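Local coordinates for protein LRIM1 (Anopheles gambiae, PDB 3O53) that pairs with the leucine-rich repeat protein APL1C in a heterodimeric complex that regulates complement-like immunity in the mosquito, at residues K131-D139 with I156-L164. Sequence-based numbering, arbitrary orientation.
Sequences KITMLRDLD and IDTVNFAEL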
ATOM      1  N   LYS A 131       1.695  -7.418   8.791  1.00 27.32           N
ATOM      2  CA  LYS A 131       0.597  -7.586   9.744  1.00 32.53           C
ATOM      3  C   LYS A 131      -0.036  -6.249  10.125  1.00 26.76           C
ATOM      4  O   LYS A 131      -0.459  -6.057  11.254  1.00 27.19           O
ATOM      5  CB  LYS A 131       1.097  -8.283  11.014  1.00 37.25           C
ATOM      6  CG  LYS A 131       1.920  -9.532  10.755  1.00 45.48           C
ATOM      7  CD  LYS A 131       1.092 -10.640  10.139  1.00 62.52           C
ATOM      8  CE  LYS A 131       0.403 -11.486  11.193  1.00 85.31           C
ATOM      9  NZ  LYS A 131      -0.229 -12.697  10.595  1.00 94.92           N
ATOM     10  N   ILE A 132      -0.097  -5.329   9.175  1.00 23.96           N
ATOM     11  CA  ILE A 132      -0.680  -4.026   9.426  1.00 25.21           C
ATOM     12  C   ILE A 132      -2.203  -4.174   9.480  1.00 23.86           C
ATOM     13  O   ILE A 132      -2.810  -4.763   8.590  1.00 20.61           O
ATOM     14  CB  ILE A 132      -0.232  -3.023   8.326  1.00 24.55           C
ATOM     15  CG1 ILE A 132       1.267  -2.740   8.495  1.00 32.37           C
ATOM     16  CG2 ILE A 132      -1.032  -1.711   8.399  1.00 21.34           C
ATOM     17  CD1 ILE A 132       1.908  -2.075   7.298  1.00 37.47           C
ATOM     18  N   THR A 133      -2.823  -3.656  10.535  1.00 24.06           N
ATOM     19  CA  THR A 133      -4.276  -3.754  10.663  1.00 24.44           C
ATOM     20  C   THR A 133      -4.984  -2.400  10.571  1.00 22.53           C
ATOM     21  O   THR A 133      -6.198  -2.347  10.490  1.00 23.03           O
ATOM     22  CB  THR A 133      -4.648  -4.425  11.992  1.00 31.92           C
ATOM     23  OG1 THR A 133      -4.268  -3.573  13.076  1.00 28.30           O
ATOM     24  CG2 THR A 133      -3.924  -5.757  12.133  1.00 38.63           C
ATOM     25  N   MET A 134      -4.231  -1.304  10.581  1.00 21.11           N
ATOM     26  CA  MET A 134      -4.828   0.017  10.444  1.00 21.64           C
ATOM     27  C   MET A 134      -3.779   1.016   9.950  1.00 25.47           C
ATOM     28  O   MET A 134      -2.579   0.834  10.180  1.00 22.50           O
ATOM     29  CB  MET A 134      -5.453   0.481  11.783  1.00 23.94           C
ATOM     30  CG  MET A 134      -4.495   0.630  12.960  1.00 38.67           C
ATOM     31  SD  MET A 134      -5.283   1.296  14.474  1.00 45.80           S
ATOM     32  CE  MET A 134      -6.714   0.263  14.625  1.00 29.46           C
ATOM     33  N   LEU A 135      -4.228   2.059   9.262  1.00 23.01           N
ATOM     34  CA  LEU A 135      -3.306   3.064   8.744  1.00 23.32           C
ATOM     35  C   LEU A 135      -2.519   3.736   9.868  1.00 26.10           C
ATOM     36  O   LEU A 135      -1.374   4.111   9.665  1.00 28.56           O
ATOM     37  CB  LEU A 135      -4.037   4.105   7.887  1.00 27.67           C
ATOM     38  CG  LEU A 135      -4.545   3.587   6.537  1.00 31.36           C
ATOM     39  CD1 LEU A 135      -5.170   4.715   5.700  1.00 28.45           C
ATOM     40  CD2 LEU A 135      -3.423   2.897   5.759  1.00 28.70           C
ATOM     41  N   ARG A 136      -3.109   3.859  11.061  1.00 24.33           N
ATOM     42  CA  ARG A 136      -2.372   4.426  12.202  1.00 25.23           C
ATOM     43  C   ARG A 136      -1.299   3.497  12.813  1.00 22.13           C
ATOM     44  O   ARG A 136      -0.603   3.887  13.741  1.00 26.13           O
ATOM     45  CB  ARG A 136      -3.342   4.893  13.292  1.00 24.55           C
ATOM     46  CG  ARG A 136      -4.112   6.144  12.914  1.00 30.71           C
ATOM     47  CD  ARG A 136      -5.215   6.411  13.923  1.00 34.75           C
ATOM     48  NE  ARG A 136      -6.198   5.335  13.932  1.00 32.81           N
ATOM     49  CZ  ARG A 136      -7.034   5.085  14.933  1.00 33.41           C
ATOM     50  NH1 ARG A 136      -7.008   5.813  16.049  1.00 28.57           N
ATOM     51  NH2 ARG A 136      -7.883   4.077  14.830  1.00 30.41           N
ATOM     52  N   ASP A 137      -1.163   2.270  12.313  1.00 23.19           N
ATOM     53  CA  ASP A 137       0.043   1.480  12.599  1.00 22.81           C
ATOM     54  C   ASP A 137       1.294   2.182  12.046  1.00 25.71           C
ATOM     55  O   ASP A 137       2.409   1.974  12.530  1.00 30.81           O
ATOM     56  CB  ASP A 137      -0.081   0.082  11.988  1.00 26.40           C
ATOM     57  CG  ASP A 137      -1.063  -0.791  12.745  1.00 29.98           C
ATOM     58  OD1 ASP A 137      -1.496  -0.394  13.843  1.00 27.62           O
ATOM     59  OD2 ASP A 137      -1.386  -1.877  12.252  1.00 27.59           O
ATOM     60  N   LEU A 138       1.096   2.992  11.012  1.00 23.08           N
ATOM     61  CA  LEU A 138       2.136   3.897  10.510  1.00 23.40           C
ATOM     62  C   LEU A 138       2.033   5.197  11.292  1.00 27.70           C
ATOM     63  O   LEU A 138       0.939   5.720  11.455  1.00 25.13           O
ATOM     64  CB  LEU A 138       1.915   4.180   9.019  1.00 26.31           C
ATOM     65  CG  LEU A 138       2.508   3.163   8.040  1.00 33.56           C
ATOM     66  CD1 LEU A 138       2.043   1.758   8.346  1.00 30.83           C
ATOM     67  CD2 LEU A 138       2.161   3.554   6.603  1.00 31.37           C
ATOM     68  N   ASP A 139       3.145   5.727  11.792  1.00 23.95           N
ATOM     69  CA  ASP A 139       3.050   6.970  12.554  1.00 27.25           C
ATOM     70  C   ASP A 139       2.877   8.124  11.578  1.00 31.82           C
ATOM     71  O   ASP A 139       2.829   7.910  10.360  1.00 27.88           O
ATOM     72  CB  ASP A 139       4.228   7.165  13.525  1.00 30.62           C
ATOM     73  CG  ASP A 139       5.491   7.638  12.850  1.00 38.07           C
ATOM     74  OD1 ASP A 139       5.573   7.628  11.599  1.00 35.94           O
ATOM     75  OD2 ASP A 139       6.417   8.020  13.592  1.00 36.08           O
ATOM     76  N   ILE A 156      -5.785  -4.877   6.975  1.00 20.28           N
ATOM     77  CA  ILE A 156      -6.499  -3.639   7.258  1.00 23.04           C
ATOM     78  C   ILE A 156      -8.033  -3.822   7.170  1.00 26.82           C
ATOM     79  O   ILE A 156      -8.551  -4.443   6.255  1.00 23.24           O
ATOM     80  CB  ILE A 156      -5.988  -2.506   6.334  1.00 26.87           C
ATOM     81  CG1 ILE A 156      -4.500  -2.259   6.635  1.00 24.13           C
ATOM     82  CG2 ILE A 156      -6.800  -1.217   6.538  1.00 20.86           C
ATOM     83  CD1 ILE A 156      -3.776  -1.505   5.532  1.00 24.14           C
ATOM     84  N   ASP A 157      -8.745  -3.282   8.152  1.00 23.05           N
ATOM     85  CA  ASP A 157     -10.181  -3.504   8.277  1.00 23.60           C
ATOM     86  C   ASP A 157     -10.977  -2.304   7.787  1.00 23.88           C
ATOM     87  O   ASP A 157     -12.104  -2.443   7.312  1.00 24.84           O
ATOM     88  CB  ASP A 157     -10.527  -3.785   9.749  1.00 39.13           C
ATOM     89  CG  ASP A 157     -11.817  -4.550   9.904  1.00 56.01           C
ATOM     90  OD1 ASP A 157     -11.964  -5.604   9.251  1.00 67.04           O
ATOM     91  OD2 ASP A 157     -12.683  -4.102  10.676  1.00 69.59           O
ATOM     92  N   THR A 158     -10.398  -1.114   7.909  1.00 23.32           N
ATOM     93  CA  THR A 158     -11.071   0.088   7.434  1.00 26.03           C
ATOM     94  C   THR A 158     -10.054   1.127   6.988  1.00 28.90           C
ATOM     95  O   THR A 158      -8.878   1.069   7.356  1.00 28.34           O
ATOM     96  CB  THR A 158     -11.991   0.717   8.526  1.00 34.98           C
ATOM     97  OG1 THR A 158     -11.192   1.339   9.531  1.00 34.09           O
ATOM     98  CG2 THR A 158     -12.874  -0.328   9.181  1.00 33.51           C
ATOM     99  N   VAL A 159     -10.521   2.077   6.185  1.00 24.73           N
ATOM    100  CA  VAL A 159      -9.674   3.139   5.669  1.00 25.99           C
ATOM    101  C   VAL A 159     -10.347   4.492   5.869  1.00 35.63           C
ATOM    102  O   VAL A 159     -11.514   4.668   5.536  1.00 36.45           O
ATOM    103  CB  VAL A 159      -9.398   2.955   4.161  1.00 28.95           C
ATOM    104  CG1 VAL A 159      -8.754   4.223   3.570  1.00 25.89           C
ATOM    105  CG2 VAL A 159      -8.501   1.737   3.940  1.00 30.05           C
ATOM    106  N   ASN A 160      -9.590   5.443   6.404  1.00 24.47           N
ATOM    107  CA  ASN A 160     -10.037   6.818   6.532  1.00 26.34           C
ATOM    108  C   ASN A 160      -9.022   7.694   5.807  1.00 29.32           C
ATOM    109  O   ASN A 160      -7.896   7.860   6.273  1.00 28.62           O
ATOM    110  CB  ASN A 160     -10.136   7.206   8.015  1.00 29.45           C
ATOM    111  CG  ASN A 160     -10.590   8.649   8.230  1.00 38.84           C
ATOM    112  OD1 ASN A 160     -10.698   9.439   7.288  1.00 28.64           O
ATOM    113  ND2 ASN A 160     -10.848   8.997   9.487  1.00 36.34           N
ATOM    114  N   PHE A 161      -9.413   8.231   4.659  1.00 27.00           N
ATOM    115  CA  PHE A 161      -8.492   8.969   3.809  1.00 28.08           C
ATOM    116  C   PHE A 161      -7.849  10.137   4.532  1.00 28.37           C
ATOM    117  O   PHE A 161      -6.718  10.490   4.246  1.00 30.93           O
ATOM    118  CB  PHE A 161      -9.200   9.479   2.548  1.00 29.02           C
ATOM    119  CG  PHE A 161      -9.461   8.407   1.519  1.00 27.90           C
ATOM    120  CD1 PHE A 161      -8.462   7.505   1.167  1.00 28.57           C
ATOM    121  CD2 PHE A 161     -10.702   8.311   0.900  1.00 28.44           C
ATOM    122  CE1 PHE A 161      -8.697   6.512   0.216  1.00 33.84           C
ATOM    123  CE2 PHE A 161     -10.948   7.326  -0.054  1.00 35.59           C
ATOM    124  CZ  PHE A 161      -9.945   6.424  -0.400  1.00 29.28           C
ATOM    125  N   ALA A 162      -8.578  10.741   5.462  1.00 28.50           N
ATOM    126  CA  ALA A 162      -8.046  11.840   6.252  1.00 32.34           C
ATOM    127  C   ALA A 162      -6.720  11.472   6.919  1.00 31.65           C
ATOM    128  O   ALA A 162      -5.872  12.337   7.157  1.00 27.99           O
ATOM    129  CB  ALA A 162      -9.067  12.271   7.304  1.00 41.82           C
ATOM    130  N   GLU A 163      -6.533  10.197   7.237  1.00 26.18           N
ATOM    131  CA  GLU A 163      -5.292   9.773   7.896  1.00 31.11           C
ATOM    132  C   GLU A 163      -4.075   9.876   6.969  1.00 29.03           C
ATOM    133  O   GLU A 163      -2.935   9.788   7.417  1.00 28.10           O
ATOM    134  CB  GLU A 163      -5.441   8.362   8.479  1.00 25.56           C
ATOM    135  CG  GLU A 163      -6.314   8.366   9.745  1.00 31.16           C
ATOM    136  CD  GLU A 163      -6.665   6.979  10.258  1.00 37.43           C
ATOM    137  OE1 GLU A 163      -6.068   5.984   9.793  1.00 32.90           O
ATOM    138  OE2 GLU A 163      -7.545   6.889  11.147  1.00 37.77           O
ATOM    139  N   LEU A 164      -4.333  10.094   5.683  1.00 27.46           N
ATOM    140  CA  LEU A 164      -3.281  10.277   4.690  1.00 37.32           C
ATOM    141  C   LEU A 164      -3.233  11.732   4.202  1.00 42.68           C
ATOM    142  O   LEU A 164      -2.590  12.036   3.197  1.00 34.02           O
ATOM    143  CB  LEU A 164      -3.515   9.344   3.494  1.00 28.44           C
ATOM    144  CG  LEU A 164      -3.329   7.846   3.764  1.00 29.14           C
ATOM    145  CD1 LEU A 164      -3.581   7.010   2.497  1.00 28.09           C
ATOM    146  CD2 LEU A 164      -1.927   7.586   4.310  1.00 28.38           C
TER
HETATM  147  O   HOH W   1      -8.408  -0.975  10.164  1.00 34.32           O
HETATM  148  O   HOH W   2      -7.208   1.991   9.160  1.00 31.64           O
HETATM  149  O   HOH W   3      -6.140   3.914  11.369  1.00 22.28           O
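The side chains of Ile-132 and Ile-156 run abreast into the interior, CG2 of Ile-132 3.9 Å from CG1 of Ile-156. In both, CG1 stands anti to the carbonyl carbon (chi1 -69° and -63°), the same pose one repeat apart. Leu-135 extends this buried row: its CD1 meets Val-159 CG1 at 4.2 Å and also touches CG of Leu-164, whose side chain the leucine crosses at about a right angle, while Leu-151 packs against both Ile-132 and Leu-135.

Toward the surface, the extended chain of Glu-163 brings OE1 to 3.4 Å from CB of Leu-135 and runs its carboxylate alongside the CG and CD methylenes of Arg-136. The guanidinium and carboxylate planes are turned 45° apart; Glu-163 OE2 sits 3.5 Å from Arg-136 NE but well out of the guanidinium plane, so this salt bridge works through charge alone. Water 3 supplies the directed link: it accepts from the backbone N and, in the guanidinium plane, from NE of Arg-136, and donates to Glu-163 OE1 at 2.6 Å.

Between residues 131-139 and 156-164 no direct hydrogen bond forms, although Ile-132 bonds to the backbone of Glu-155 just before. Water 1 bridges Thr-133 O to Thr-158 N, and water 2 Thr-158 O to Leu-135 N. Asn-154 and Asn-179 accept from Ile-132 N and Ile-156 N, the asparagine ladder of the solenoid formed by LRIM1's leucine-rich repeat domain.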